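Side-chain contacts in exocyst complex component EXO70 (Saccharomyces cerevisiae, PDB 2B1E), which takes part in the secretory pathway as a subunit of the exocyst, which tethers secretory vesicles to sites of exocytosis, and plays a role in assembling that complex: residues Ser318-Phe323 / Asp374-Leu379; Ile337-Trp342 / Leu368-Ser373; Trp342-Ser345 / Glu351-Leu354. All coordinates share one frame; numbering follows the deposited sequence.

Contact 1 (Ser318-Phe323 / Asp374-Leu379); sequences SRLRKF and DCIDTL
Leu320 meets Cys375 with the fork of its side chain: CD2 of Leu320 lies 3.8 Å from SG of Cys375, while the other methyl, CD1 of Leu320, comes 4.0 Å from CB of Cys375. CD2 of Leu320 is equally close to that CB, at 4.0 Å, so both branches of the fork face the cysteine CB from one side. CG of Leu320 (chi1 -68°) and SG of Cys375 each stand anti to their own carbonyl carbon, beside the backbone N, and with chi2 of Leu320 at 179° its CD1 carries the chain on in an extended path. The fork spans a separation of 8.4 Å between CA of Leu320 and CA of Cys375, the nearest CA pair. Ile376 adds a lighter touch through its CG1, 4.3 Å from CD1 of Leu320.

The contact joins helix 311-323 to the long helix 364-391 within the elongated, all-helical fold of this protein, and its three touching residues are buried. Ile290 and Ile293 of helix 268-299 also touch Cys375, and helix 440-473 reaches Ile376 with Leu445 and Leu448. No hydrogen bond crosses the contact, which is purely apolar and buries 103 Å² in total.

Thr378 and Lys322 bond along their own helices. OG1 of Thr378 donates to O of Asp374 at 2.7 Å, tilted 35° from the carbonyl plane; the backbone N of Thr378 reaches the same oxygen from the opposite face, so two bonds grip it. On helix 311-323, Lys322 NZ makes a weak bond of 3.4 Å to Ser318 OG.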
loop_
_atom_site.group_PDB
_atom_site.type_symbol
_atom_site.label_atom_id
_atom_site.label_comp_id
_atom_site.label_asym_id
_atom_site.label_seq_id
_atom_site.Cartn_x
_atom_site.Cartn_y
_atom_site.Cartn_z
ATOM N N SER A 318 13.535 -10.966 2.684
ATOM C CA SER A 318 12.622 -11.411 1.639
ATOM C C SER A 318 11.354 -10.570 1.785
ATOM O O SER A 318 10.800 -10.073 0.803
ATOM C CB SER A 318 12.284 -12.892 1.817
ATOM O OG SER A 318 11.423 -13.345 0.784
ATOM N N ARG A 319 10.916 -10.405 3.028
ATOM C CA ARG A 319 9.724 -9.624 3.335
ATOM C C ARG A 319 9.881 -8.181 2.861
ATOM O O ARG A 319 9.013 -7.648 2.165
ATOM C CB ARG A 319 9.452 -9.664 4.843
ATOM C CG ARG A 319 8.315 -8.768 5.319
ATOM C CD ARG A 319 6.970 -9.151 4.713
ATOM N NE ARG A 319 6.570 -10.520 5.032
ATOM C CZ ARG A 319 5.403 -11.052 4.683
ATOM N NH1 ARG A 319 4.519 -10.331 4.009
ATOM N NH2 ARG A 319 5.116 -12.308 5.001
ATOM N N LEU A 320 10.985 -7.544 3.246
ATOM C CA LEU A 320 11.243 -6.167 2.833
ATOM C C LEU A 320 11.377 -6.120 1.311
ATOM O O LEU A 320 10.986 -5.140 0.668
ATOM C CB LEU A 320 12.525 -5.639 3.493
ATOM C CG LEU A 320 12.484 -5.437 5.012
ATOM C CD1 LEU A 320 13.831 -4.930 5.505
ATOM C CD2 LEU A 320 11.379 -4.448 5.368
ATOM N N ARG A 321 11.923 -7.196 0.749
ATOM C CA ARG A 321 12.121 -7.320 -0.691
ATOM C C ARG A 321 10.776 -7.293 -1.406
ATOM O O ARG A 321 10.659 -6.763 -2.509
ATOM C CB ARG A 321 12.843 -8.635 -1.007
ATOM C CG ARG A 321 13.206 -8.836 -2.480
ATOM C CD ARG A 321 14.188 -7.778 -2.950
ATOM N NE ARG A 321 14.960 -8.202 -4.117
ATOM C CZ ARG A 321 14.523 -8.173 -5.373
ATOM N NH1 ARG A 321 13.301 -7.734 -5.659
ATOM N NH2 ARG A 321 15.318 -8.591 -6.350
ATOM N N LYS A 322 9.761 -7.870 -0.771
ATOM C CA LYS A 322 8.429 -7.901 -1.358
ATOM C C LYS A 322 7.768 -6.537 -1.182
ATOM O O LYS A 322 7.038 -6.070 -2.059
ATOM C CB LYS A 322 7.586 -8.994 -0.699
ATOM C CG LYS A 322 8.213 -10.384 -0.767
ATOM C CD LYS A 322 7.307 -11.445 -0.160
ATOM C CE LYS A 322 8.043 -12.765 0.020
ATOM N NZ LYS A 322 8.646 -13.262 -1.249
ATOM N N PHE A 323 8.036 -5.903 -0.045
ATOM C CA PHE A 323 7.500 -4.580 0.256
ATOM C C PHE A 323 7.967 -3.601 -0.819
ATOM O O PHE A 323 7.191 -2.780 -1.302
ATOM C CB PHE A 323 8.008 -4.106 1.619
ATOM C CG PHE A 323 7.043 -4.317 2.746
ATOM C CD1 PHE A 323 6.005 -3.419 2.967
ATOM C CD2 PHE A 323 7.186 -5.401 3.608
ATOM C CE1 PHE A 323 5.121 -3.595 4.031
ATOM C CE2 PHE A 323 6.306 -5.587 4.677
ATOM C CZ PHE A 323 5.272 -4.682 4.889
ATOM N N ASP A 374 14.191 1.210 10.201
ATOM C CA ASP A 374 13.738 0.752 11.511
ATOM C C ASP A 374 13.692 -0.775 11.537
ATOM O O ASP A 374 14.032 -1.395 12.546
ATOM C CB ASP A 374 12.353 1.317 11.836
ATOM C CG ASP A 374 12.410 2.748 12.334
ATOM O OD1 ASP A 374 13.527 3.281 12.500
ATOM O OD2 ASP A 374 11.334 3.338 12.567
ATOM N N CYS A 375 13.282 -1.371 10.420
ATOM C CA CYS A 375 13.208 -2.823 10.304
ATOM C C CYS A 375 14.589 -3.464 10.430
ATOM O O CYS A 375 14.756 -4.471 11.125
ATOM C CB CYS A 375 12.584 -3.222 8.959
ATOM S SG CYS A 375 10.766 -3.105 8.885
ATOM N N ILE A 376 15.576 -2.887 9.749
ATOM C CA ILE A 376 16.931 -3.418 9.797
ATOM C C ILE A 376 17.524 -3.209 11.188
ATOM O O ILE A 376 18.254 -4.065 11.683
ATOM C CB ILE A 376 17.810 -2.772 8.708
ATOM C CG1 ILE A 376 17.247 -3.142 7.332
ATOM C CG2 ILE A 376 19.246 -3.268 8.817
ATOM C CD1 ILE A 376 17.843 -2.346 6.185
ATOM N N ASP A 377 17.198 -2.086 11.826
ATOM C CA ASP A 377 17.682 -1.829 13.183
ATOM C C ASP A 377 17.109 -2.886 14.128
ATOM O O ASP A 377 17.810 -3.418 14.998
ATOM C CB ASP A 377 17.223 -0.457 13.688
ATOM C CG ASP A 377 18.129 0.679 13.246
ATOM O OD1 ASP A 377 19.209 0.417 12.676
ATOM O OD2 ASP A 377 17.750 1.846 13.488
ATOM N N THR A 378 15.820 -3.168 13.964
ATOM C CA THR A 378 15.134 -4.134 14.811
ATOM C C THR A 378 15.731 -5.523 14.649
ATOM O O THR A 378 15.885 -6.255 15.623
ATOM C CB THR A 378 13.620 -4.165 14.492
ATOM O OG1 THR A 378 13.090 -2.841 14.635
ATOM C CG2 THR A 378 12.885 -5.113 15.445
ATOM N N LEU A 379 16.062 -5.888 13.419
ATOM C CA LEU A 379 16.666 -7.190 13.153
ATOM C C LEU A 379 18.025 -7.317 13.850
ATOM O O LEU A 379 18.296 -8.298 14.553
ATOM C CB LEU A 379 16.853 -7.387 11.646
ATOM C CG LEU A 379 17.650 -8.630 11.240
ATOM C CD1 LEU A 379 16.891 -9.911 11.638
ATOM C CD2 LEU A 379 17.890 -8.591 9.746
#

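Contact 2 (Ile337-Trp342 / Leu368-Ser373); sequences ITRENW and LSCFIS
Phe371 turns its ring edge into the face of the Trp342 indole, CD1 of Phe371 standing 3.8 Å from CD2 of Trp342. The planes meet at 74°, with the Phe371 ring and the indole five-membered ring 5.3 Å apart between centroids: a T-shaped pair. The six-membered ring of the same indole receives Phe371 CB in a CH-pi contact, 3.9 Å from its centroid and 17° off the normal. Phenyl edge and methylene thus share one indole face, while CZ2 of Trp342 comes within 3.6 Å of CA of Phe371. Beside this pair, SG of Cys370 lies 3.3 Å from both CD and NE of Arg339, a short approach; the Arg339 chain, extended from CG to NE, brings these atoms alongside the thiol.

What positions the indole is its own loop. Trp342 CG sits between the backbone N and the carbonyl carbon (chi1 66°), which folds the ring back over the chain at 338-341, where O of Thr338 and O of Arg339 lie over the rim of the opposite face. Asp374, the residue after segment 368-373 on the same helix, fixes the polar ends: its OD2 takes a hydrogen bond from Trp342 NE1 and a salt bridge from Arg339 NE. With a leucine in place of Trp342, Phe371 would probably lose the flat surface under its edge, and Asp374 OD2 would be left without its indole donor.

Further out, helix 268-299 backs the pair: Ile290 touches Trp342, while Ala289 and the edge-to-face partner Phe286 meet Phe371. Arg444 of helix 440-473 touches Cys370, and Met436 and Leu433 of helix 433-436 meet Leu368 and Ile372, so helix 364-391 is flanked here by these helices and the loop.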
loop_
_atom_site.group_PDB
_atom_site.type_symbol
_atom_site.label_atom_id
_atom_site.label_comp_id
_atom_site.label_asym_id
_atom_site.label_seq_id
_atom_site.Cartn_x
_atom_site.Cartn_y
_atom_site.Cartn_z
ATOM N N ILE A 337 0.402 7.814 9.242
ATOM C CA ILE A 337 0.846 6.557 9.824
ATOM C C ILE A 337 2.255 6.836 10.315
ATOM O O ILE A 337 3.237 6.540 9.639
ATOM C CB ILE A 337 0.880 5.414 8.787
ATOM C CG1 ILE A 337 1.620 4.206 9.369
ATOM C CG2 ILE A 337 1.538 5.885 7.512
ATOM C CD1 ILE A 337 1.819 3.068 8.387
ATOM N N THR A 338 2.340 7.431 11.497
ATOM C CA THR A 338 3.615 7.791 12.096
ATOM C C THR A 338 4.536 6.604 12.370
ATOM O O THR A 338 4.149 5.443 12.220
ATOM C CB THR A 338 3.393 8.554 13.411
ATOM O OG1 THR A 338 2.586 7.761 14.291
ATOM C CG2 THR A 338 2.693 9.880 13.139
ATOM N N ARG A 339 5.763 6.922 12.770
ATOM C CA ARG A 339 6.768 5.919 13.084
ATOM C C ARG A 339 6.347 5.135 14.324
ATOM O O ARG A 339 6.684 3.962 14.474
ATOM C CB ARG A 339 8.112 6.609 13.326
ATOM C CG ARG A 339 9.269 5.684 13.659
ATOM C CD ARG A 339 10.583 6.455 13.600
ATOM N NE ARG A 339 11.748 5.608 13.830
ATOM C CZ ARG A 339 12.399 5.520 14.986
ATOM N NH1 ARG A 339 12.001 6.233 16.031
ATOM N NH2 ARG A 339 13.449 4.718 15.096
ATOM N N GLU A 340 5.602 5.789 15.208
ATOM C CA GLU A 340 5.144 5.147 16.429
ATOM C C GLU A 340 3.996 4.182 16.167
ATOM O O GLU A 340 3.546 3.483 17.073
ATOM C CB GLU A 340 4.727 6.205 17.451
ATOM C CG GLU A 340 5.861 7.150 17.818
ATOM C CD GLU A 340 5.469 8.160 18.876
ATOM O OE1 GLU A 340 4.475 8.886 18.662
ATOM O OE2 GLU A 340 6.158 8.231 19.918
ATOM N N ASN A 341 3.530 4.139 14.923
ATOM C CA ASN A 341 2.444 3.239 14.549
ATOM C C ASN A 341 2.967 1.837 14.244
ATOM O O ASN A 341 2.205 0.869 14.250
ATOM C CB ASN A 341 1.688 3.775 13.325
ATOM C CG ASN A 341 0.723 4.896 13.672
ATOM O OD1 ASN A 341 0.027 5.421 12.800
ATOM N ND2 ASN A 341 0.674 5.265 14.948
ATOM N N TRP A 342 4.267 1.728 13.977
ATOM C CA TRP A 342 4.862 0.432 13.675
ATOM C C TRP A 342 5.913 -0.004 14.696
ATOM O O TRP A 342 6.319 -1.165 14.711
ATOM C CB TRP A 342 5.464 0.433 12.260
ATOM C CG TRP A 342 6.642 1.351 12.054
ATOM C CD1 TRP A 342 7.856 1.277 12.669
ATOM C CD2 TRP A 342 6.727 2.447 11.131
ATOM N NE1 TRP A 342 8.694 2.253 12.187
ATOM C CE2 TRP A 342 8.027 2.986 11.241
ATOM C CE3 TRP A 342 5.831 3.024 10.219
ATOM C CZ2 TRP A 342 8.458 4.078 10.474
ATOM C CZ3 TRP A 342 6.258 4.111 9.452
ATOM C CH2 TRP A 342 7.562 4.625 9.587
ATOM N N LEU A 368 8.816 6.261 4.616
ATOM C CA LEU A 368 9.027 4.889 4.170
ATOM C C LEU A 368 10.478 4.446 4.354
ATOM O O LEU A 368 10.740 3.279 4.654
ATOM C CB LEU A 368 8.626 4.740 2.702
ATOM C CG LEU A 368 8.747 3.337 2.098
ATOM C CD1 LEU A 368 7.865 2.371 2.874
ATOM C CD2 LEU A 368 8.347 3.373 0.629
ATOM N N SER A 369 11.417 5.368 4.158
ATOM C CA SER A 369 12.830 5.041 4.334
ATOM C C SER A 369 13.068 4.715 5.797
ATOM O O SER A 369 13.785 3.770 6.120
ATOM C CB SER A 369 13.732 6.212 3.933
ATOM O OG SER A 369 15.093 5.912 4.223
ATOM N N CYS A 370 12.458 5.506 6.675
ATOM C CA CYS A 370 12.604 5.307 8.109
ATOM C C CYS A 370 12.122 3.907 8.474
ATOM O O CYS A 370 12.775 3.195 9.239
ATOM C CB CYS A 370 11.805 6.360 8.882
ATOM S SG CYS A 370 12.177 6.417 10.660
ATOM N N PHE A 371 10.978 3.514 7.920
ATOM C CA PHE A 371 10.414 2.193 8.181
ATOM C C PHE A 371 11.392 1.077 7.829
ATOM O O PHE A 371 11.580 0.142 8.600
ATOM C CB PHE A 371 9.128 1.983 7.375
ATOM C CG PHE A 371 8.622 0.569 7.413
ATOM C CD1 PHE A 371 8.105 0.033 8.587
ATOM C CD2 PHE A 371 8.715 -0.244 6.288
ATOM C CE1 PHE A 371 7.689 -1.293 8.643
ATOM C CE2 PHE A 371 8.302 -1.577 6.334
ATOM C CZ PHE A 371 7.789 -2.102 7.517
ATOM N N ILE A 372 11.999 1.165 6.650
ATOM C CA ILE A 372 12.938 0.138 6.230
ATOM C C ILE A 372 14.134 0.124 7.174
ATOM O O ILE A 372 14.573 -0.938 7.611
ATOM C CB ILE A 372 13.433 0.382 4.790
ATOM C CG1 ILE A 372 12.233 0.599 3.859
ATOM C CG2 ILE A 372 14.272 -0.794 4.319
ATOM C CD1 ILE A 372 11.156 -0.461 3.971
ATOM N N SER A 373 14.647 1.313 7.484
ATOM C CA SER A 373 15.788 1.454 8.380
ATOM C C SER A 373 15.421 0.945 9.772
ATOM O O SER A 373 16.239 0.319 10.444
ATOM C CB SER A 373 16.232 2.923 8.453
ATOM O OG SER A 373 16.869 3.337 7.248
#

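Contact 3 (Trp342-Ser345 / Glu351-Leu354); sequences WLPS and EYTL
Leu343 presses its CD2 methyl against the outer part of the Tyr352 side chain, 3.6 Å from CE2 of Tyr352 and the same 3.6 Å from OH of Tyr352. The methyl approaches the ring obliquely, and the leucine and tyrosine side chains run alongside one another, pointing opposite ways. Tyr352 has CG anti to the carbonyl carbon (chi1 -60°), which directs the ring from its backbone toward Leu343 across a wide gap, 10.7 Å from CA of Leu343 to CA of Tyr352.

Both segments belong to the irregular loop between helix 327-333 and helix 364-391, and the contact draws together two parts of it six residues apart, with no hydrogen bond across. The tight part also touches helix 364-391: Leu343 meets Asp374 and Tyr352 meets Asp377. Arg339 also meets the tyrosine in a cation-pi contact.

Toward solvent the fit is looser. Pro344, partly exposed, meets only the hydroxyl end of the tyrosine, its CD 3.7 Å from OH of Tyr352 and its CG 3.9 Å from the same atom. It contributes 15 Å² to the contact against 35 Å² for Leu343.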
loop_
_atom_site.group_PDB
_atom_site.type_symbol
_atom_site.label_atom_id
_atom_site.label_comp_id
_atom_site.label_asym_id
_atom_site.label_seq_id
_atom_site.Cartn_x
_atom_site.Cartn_y
_atom_site.Cartn_z
ATOM N N TRP A 342 4.267 1.728 13.977
ATOM C CA TRP A 342 4.862 0.432 13.675
ATOM C C TRP A 342 5.913 -0.004 14.696
ATOM O O TRP A 342 6.319 -1.165 14.711
ATOM C CB TRP A 342 5.464 0.433 12.260
ATOM C CG TRP A 342 6.642 1.351 12.054
ATOM C CD1 TRP A 342 7.856 1.277 12.669
ATOM C CD2 TRP A 342 6.727 2.447 11.131
ATOM N NE1 TRP A 342 8.694 2.253 12.187
ATOM C CE2 TRP A 342 8.027 2.986 11.241
ATOM C CE3 TRP A 342 5.831 3.024 10.219
ATOM C CZ2 TRP A 342 8.458 4.078 10.474
ATOM C CZ3 TRP A 342 6.258 4.111 9.452
ATOM C CH2 TRP A 342 7.562 4.625 9.587
ATOM N N LEU A 343 6.355 0.918 15.545
ATOM C CA LEU A 343 7.348 0.584 16.565
ATOM C C LEU A 343 6.673 0.054 17.824
ATOM O O LEU A 343 5.526 0.396 18.115
ATOM C CB LEU A 343 8.186 1.812 16.938
ATOM C CG LEU A 343 9.167 2.387 15.915
ATOM C CD1 LEU A 343 9.889 3.573 16.534
ATOM C CD2 LEU A 343 10.165 1.326 15.491
ATOM N N PRO A 344 7.381 -0.790 18.591
ATOM C CA PRO A 344 6.827 -1.353 19.825
ATOM C C PRO A 344 6.491 -0.257 20.837
ATOM O O PRO A 344 7.134 0.790 20.865
ATOM C CB PRO A 344 7.935 -2.286 20.304
ATOM C CG PRO A 344 9.172 -1.613 19.804
ATOM C CD PRO A 344 8.776 -1.219 18.405
ATOM N N SER A 345 5.477 -0.514 21.659
ATOM C CA SER A 345 5.013 0.435 22.669
ATOM C C SER A 345 6.083 1.366 23.229
ATOM O O SER A 345 6.134 2.544 22.874
ATOM C CB SER A 345 4.343 -0.315 23.822
ATOM O OG SER A 345 3.205 -1.027 23.369
ATOM N N GLU A 351 18.466 1.982 20.765
ATOM C CA GLU A 351 18.363 0.798 19.913
ATOM C C GLU A 351 18.095 1.085 18.437
ATOM O O GLU A 351 17.885 0.159 17.647
ATOM C CB GLU A 351 17.274 -0.136 20.440
ATOM C CG GLU A 351 17.720 -1.002 21.599
ATOM C CD GLU A 351 16.640 -1.960 22.062
ATOM O OE1 GLU A 351 15.947 -2.550 21.205
ATOM O OE2 GLU A 351 16.494 -2.135 23.288
ATOM N N TYR A 352 18.086 2.360 18.061
ATOM C CA TYR A 352 17.852 2.718 16.667
ATOM C C TYR A 352 18.947 3.650 16.188
ATOM O O TYR A 352 19.629 4.276 16.994
ATOM C CB TYR A 352 16.482 3.378 16.491
ATOM C CG TYR A 352 15.337 2.486 16.907
ATOM C CD1 TYR A 352 14.949 2.399 18.240
ATOM C CD2 TYR A 352 14.670 1.693 15.973
ATOM C CE1 TYR A 352 13.932 1.546 18.638
ATOM C CE2 TYR A 352 13.649 0.834 16.360
ATOM C CZ TYR A 352 13.287 0.767 17.697
ATOM O OH TYR A 352 12.284 -0.083 18.096
ATOM N N THR A 353 19.127 3.732 14.875
ATOM C CA THR A 353 20.167 4.588 14.334
ATOM C C THR A 353 19.629 5.914 13.810
ATOM O O THR A 353 20.325 6.636 13.094
ATOM C CB THR A 353 20.946 3.863 13.220
ATOM O OG1 THR A 353 20.030 3.277 12.292
ATOM C CG2 THR A 353 21.825 2.778 13.819
ATOM N N LEU A 354 18.391 6.235 14.174
ATOM C CA LEU A 354 17.779 7.495 13.754
ATOM C C LEU A 354 18.422 8.648 14.521
ATOM O O LEU A 354 18.408 8.653 15.750
ATOM C CB LEU A 354 16.277 7.489 14.049
ATOM C CG LEU A 354 15.602 8.847 13.826
ATOM C CD1 LEU A 354 15.661 9.195 12.345
ATOM C CD2 LEU A 354 14.164 8.811 14.310
#

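Contacts 1 and 2 are buried and both use helix 364-391, on which their segments follow directly; their centres lie about 15 and 13 Å from the centre of the chain. Contact 3 is partly buried, with its centre about 21 Å out. The chemistry changes accordingly: aliphatic and thiol groups between two helices in contact 1, an aromatic pair beside an arginine where loop meets helix in contact 2, and a tyrosine against a leucine and a proline within the loop in contact 3. Contacts 2 and 3 share Trp342; Asp374 OD2 ties contact 1's segment to contact 2 by a 2.6 Å salt bridge to Arg339 NE, and Asp377 OD2 probably hydrogen-bonds Thr353 N at 2.7 Å.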